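Local structure of CRISPR-associated endonuclease Cas2 2 (Thermus thermophilus, 1ZPW) at residues R4-Y10 with S35-L41. The protein is a Cas2-family protein of the CRISPR adaptive immune system, a metal-dependent RNA endonuclease that works as a homodimer and joins a Cas1 homodimer. Sequence-based numbering, arbitrary orientation.
Sequences RLYAVAY and SVFECYL
Tyr10 swings its ring across to the chain at Ser35, and Ser35 CA lies over the face of the Tyr10 ring, a CH-pi contact 4.1 Å from its centroid. The ring reaches there because CG sits between the backbone N and the carbonyl carbon (chi1 53°). Beyond Ser35, the Tyr10 hydroxyl OH comes 3.5 Å from Phe37 CE1, in the plane of the phenyl ring and at its edge. At the other end, Leu41 CD1 lies 3.7 Å from Tyr6 CD1, while on the reverse face Leu5 CD1 sits over the Tyr40 ring, 4.2 Å from its centroid. Seven backbone hydrogen bonds set this antiparallel register, Val8 and Phe37 exchanging two: Val8 N to Phe37 O is 2.8 Å and Phe37 N to Val8 O 2.9 Å. Strand 63-68 flanks strand 4-11 on its far side; helix 15-26 packs on Tyr10 and Phe37, and helix 43-56 on Tyr6 and Leu41. Arg31 takes the Tyr10 hydroxyl in a hydrogen bond, fixing the ring's outer end. In these two central strands of the ferredoxin-like Cas2 fold, next to Asp11, the predicted magnesium ligand, paired N-H and C=O groups satisfy one another while Tyr6, Val8, Phe37 and Leu41 are buried on one face.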
ATOM      1  N   ARG A   4      -6.608  -0.767 -11.535  1.00 23.26           N
ATOM      2  CA  ARG A   4      -7.666  -0.994 -10.591  1.00 21.17           C
ATOM      3  C   ARG A   4      -7.169  -0.412  -9.297  1.00 18.04           C
ATOM      4  O   ARG A   4      -5.966  -0.227  -9.123  1.00 16.09           O
ATOM      5  CB  ARG A   4      -7.859  -2.481 -10.371  1.00 22.47           C
ATOM      6  CG  ARG A   4      -8.407  -3.290 -11.508  1.00 28.29           C
ATOM      7  CD  ARG A   4      -8.326  -4.793 -11.209  1.00 35.08           C
ATOM      8  NE  ARG A   4      -9.475  -5.296 -10.449  1.00 38.92           N
ATOM      9  CZ  ARG A   4      -9.745  -5.016  -9.177  1.00 39.04           C
ATOM     10  NH1 ARG A   4      -8.960  -4.200  -8.478  1.00 40.25           N
ATOM     11  NH2 ARG A   4     -10.817  -5.543  -8.600  1.00 38.45           N
ATOM     12  N   LEU A   5      -8.102  -0.139  -8.387  1.00 16.35           N
ATOM     13  CA  LEU A   5      -7.754   0.312  -7.033  1.00 14.77           C
ATOM     14  C   LEU A   5      -7.298  -0.857  -6.159  1.00 14.14           C
ATOM     15  O   LEU A   5      -7.927  -1.922  -6.142  1.00 13.46           O
ATOM     16  CB  LEU A   5      -8.955   1.002  -6.364  1.00 14.97           C
ATOM     17  CG  LEU A   5      -8.813   1.436  -4.896  1.00 15.23           C
ATOM     18  CD1 LEU A   5      -7.743   2.524  -4.799  1.00 16.74           C
ATOM     19  CD2 LEU A   5     -10.146   1.955  -4.352  1.00 17.08           C
ATOM     20  N   TYR A   6      -6.193  -0.648  -5.452  1.00 13.74           N
ATOM     21  CA  TYR A   6      -5.732  -1.614  -4.442  1.00 13.20           C
ATOM     22  C   TYR A   6      -5.566  -0.909  -3.123  1.00 13.24           C
ATOM     23  O   TYR A   6      -5.095   0.228  -3.063  1.00 14.02           O
ATOM     24  CB  TYR A   6      -4.384  -2.241  -4.828  1.00 13.41           C
ATOM     25  CG  TYR A   6      -4.430  -3.148  -6.035  1.00 13.31           C
ATOM     26  CD1 TYR A   6      -4.473  -2.611  -7.337  1.00 15.24           C
ATOM     27  CD2 TYR A   6      -4.395  -4.538  -5.876  1.00 13.69           C
ATOM     28  CE1 TYR A   6      -4.529  -3.464  -8.447  1.00 15.69           C
ATOM     29  CE2 TYR A   6      -4.432  -5.387  -6.991  1.00 14.97           C
ATOM     30  CZ  TYR A   6      -4.480  -4.826  -8.258  1.00 16.21           C
ATOM     31  OH  TYR A   6      -4.525  -5.664  -9.355  1.00 21.26           O
ATOM     32  N   ALA A   7      -5.948  -1.588  -2.040  1.00 11.76           N
ATOM     33  CA  ALA A   7      -5.599  -1.123  -0.698  1.00 10.64           C
ATOM     34  C   ALA A   7      -4.328  -1.861  -0.308  1.00 11.07           C
ATOM     35  O   ALA A   7      -4.246  -3.091  -0.415  1.00 11.02           O
ATOM     36  CB  ALA A   7      -6.706  -1.433   0.306  1.00  9.97           C
ATOM     37  N   VAL A   8      -3.331  -1.107   0.126  1.00 11.18           N
ATOM     38  CA  VAL A   8      -2.034  -1.712   0.462  1.00 11.16           C
ATOM     39  C   VAL A   8      -1.804  -1.445   1.939  1.00 11.36           C
ATOM     40  O   VAL A   8      -1.604  -0.296   2.318  1.00 10.88           O
ATOM     41  CB  VAL A   8      -0.881  -1.135  -0.378  1.00 11.09           C
ATOM     42  CG1 VAL A   8       0.431  -1.826   0.015  1.00 12.31           C
ATOM     43  CG2 VAL A   8      -1.135  -1.363  -1.851  1.00 12.19           C
ATOM     44  N   ALA A   9      -1.836  -2.510   2.755  1.00 10.16           N
ATOM     45  CA  ALA A   9      -1.769  -2.373   4.199  1.00 11.00           C
ATOM     46  C   ALA A   9      -0.507  -3.032   4.700  1.00 11.70           C
ATOM     47  O   ALA A   9      -0.157  -4.137   4.270  1.00 12.38           O
ATOM     48  CB  ALA A   9      -2.988  -3.022   4.852  1.00 11.50           C
ATOM     49  N   TYR A  10       0.182  -2.361   5.613  1.00 12.12           N
ATOM     50  CA  TYR A  10       1.470  -2.878   6.073  1.00 12.99           C
ATOM     51  C   TYR A  10       1.620  -2.831   7.568  1.00 13.06           C
ATOM     52  O   TYR A  10       1.023  -1.992   8.259  1.00 13.19           O
ATOM     53  CB  TYR A  10       2.635  -2.174   5.396  1.00 12.93           C
ATOM     54  CG  TYR A  10       2.610  -0.672   5.478  1.00 12.29           C
ATOM     55  CD1 TYR A  10       1.986   0.081   4.482  1.00 12.91           C
ATOM     56  CD2 TYR A  10       3.195   0.001   6.563  1.00 11.77           C
ATOM     57  CE1 TYR A  10       1.966   1.465   4.527  1.00 13.94           C
ATOM     58  CE2 TYR A  10       3.178   1.399   6.616  1.00 12.48           C
ATOM     59  CZ  TYR A  10       2.573   2.110   5.608  1.00 12.84           C
ATOM     60  OH  TYR A  10       2.538   3.479   5.697  1.00 14.86           O
ATOM     61  N   SER A  35      -1.253   3.055   8.335  1.00 16.37           N
ATOM     62  CA  SER A  35      -0.656   1.824   7.804  1.00 15.75           C
ATOM     63  C   SER A  35      -1.282   1.414   6.494  1.00 13.59           C
ATOM     64  O   SER A  35      -1.173   0.242   6.132  1.00 12.89           O
ATOM     65  CB  SER A  35      -0.872   0.681   8.811  1.00 16.49           C
ATOM     66  OG  SER A  35      -0.436   1.088  10.105  1.00 22.87           O
ATOM     67  N   VAL A  36      -1.947   2.336   5.782  1.00 11.92           N
ATOM     68  CA  VAL A  36      -2.608   1.968   4.531  1.00 12.41           C
ATOM     69  C   VAL A  36      -2.446   3.016   3.441  1.00 12.22           C
ATOM     70  O   VAL A  36      -2.658   4.198   3.707  1.00 12.74           O
ATOM     71  CB  VAL A  36      -4.151   1.754   4.718  1.00 11.42           C
ATOM     72  CG1 VAL A  36      -4.790   1.250   3.403  1.00 11.61           C
ATOM     73  CG2 VAL A  36      -4.412   0.772   5.849  1.00 13.25           C
ATOM     74  N   PHE A  37      -2.075   2.560   2.235  1.00 11.86           N
ATOM     75  CA  PHE A  37      -2.096   3.378   1.032  1.00 10.48           C
ATOM     76  C   PHE A  37      -3.128   2.882   0.064  1.00 11.87           C
ATOM     77  O   PHE A  37      -3.413   1.680   0.025  1.00 12.50           O
ATOM     78  CB  PHE A  37      -0.721   3.358   0.318  1.00 11.33           C
ATOM     79  CG  PHE A  37       0.276   4.350   0.877  1.00 10.09           C
ATOM     80  CD1 PHE A  37       0.771   4.208   2.179  1.00 14.08           C
ATOM     81  CD2 PHE A  37       0.791   5.383   0.071  1.00 13.49           C
ATOM     82  CE1 PHE A  37       1.687   5.112   2.718  1.00 14.13           C
ATOM     83  CE2 PHE A  37       1.714   6.315   0.606  1.00 12.81           C
ATOM     84  CZ  PHE A  37       2.172   6.167   1.938  1.00 13.46           C
ATOM     85  N   GLU A  38      -3.649   3.798  -0.763  1.00 11.68           N
ATOM     86  CA  GLU A  38      -4.489   3.401  -1.883  1.00 11.59           C
ATOM     87  C   GLU A  38      -3.737   3.653  -3.156  1.00 12.34           C
ATOM     88  O   GLU A  38      -3.293   4.779  -3.381  1.00 13.31           O
ATOM     89  CB  GLU A  38      -5.791   4.198  -1.887  1.00 13.09           C
ATOM     90  CG  GLU A  38      -6.790   3.605  -0.896  1.00 11.99           C
ATOM     91  CD  GLU A  38      -8.081   4.398  -0.773  1.00 16.62           C
ATOM     92  OE1 GLU A  38      -8.324   5.347  -1.564  1.00 18.25           O
ATOM     93  OE2 GLU A  38      -8.883   4.070   0.123  1.00 15.91           O
ATOM     94  N   CYS A  39      -3.638   2.626  -3.992  1.00 12.18           N
ATOM     95  CA  CYS A  39      -2.792   2.664  -5.192  1.00 12.85           C
ATOM     96  C   CYS A  39      -3.570   2.168  -6.393  1.00 13.86           C
ATOM     97  O   CYS A  39      -4.198   1.119  -6.365  1.00 14.52           O
ATOM     98  CB  CYS A  39      -1.556   1.750  -5.009  1.00 13.62           C
ATOM     99  SG  CYS A  39      -0.469   2.229  -3.649  1.00 14.70           S
ATOM    100  N   TYR A  40      -3.475   2.895  -7.499  1.00 14.46           N
ATOM    101  CA  TYR A  40      -4.044   2.404  -8.745  1.00 14.83           C
ATOM    102  C   TYR A  40      -2.973   1.679  -9.513  1.00 14.83           C
ATOM    103  O   TYR A  40      -1.939   2.269  -9.824  1.00 16.63           O
ATOM    104  CB  TYR A  40      -4.610   3.570  -9.587  1.00 14.81           C
ATOM    105  CG  TYR A  40      -5.959   3.967  -9.067  1.00 14.66           C
ATOM    106  CD1 TYR A  40      -7.099   3.282  -9.484  1.00 16.34           C
ATOM    107  CD2 TYR A  40      -6.078   4.957  -8.133  1.00 17.87           C
ATOM    108  CE1 TYR A  40      -8.347   3.608  -8.997  1.00 19.88           C
ATOM    109  CE2 TYR A  40      -7.327   5.284  -7.610  1.00 19.71           C
ATOM    110  CZ  TYR A  40      -8.442   4.603  -8.061  1.00 18.72           C
ATOM    111  OH  TYR A  40      -9.689   4.923  -7.558  1.00 23.40           O
ATOM    112  N   LEU A  41      -3.187   0.397  -9.771  1.00 14.84           N
ATOM    113  CA  LEU A  41      -2.141  -0.454 -10.360  1.00 16.45           C
ATOM    114  C   LEU A  41      -2.720  -1.289 -11.463  1.00 18.12           C
ATOM    115  O   LEU A  41      -3.895  -1.731 -11.403  1.00 18.90           O
ATOM    116  CB  LEU A  41      -1.539  -1.418  -9.314  1.00 15.12           C
ATOM    117  CG  LEU A  41      -1.010  -0.781  -8.017  1.00 14.59           C
ATOM    118  CD1 LEU A  41      -0.871  -1.855  -6.911  1.00 15.02           C
ATOM    119  CD2 LEU A  41       0.242   0.015  -8.225  1.00 14.91           C
TER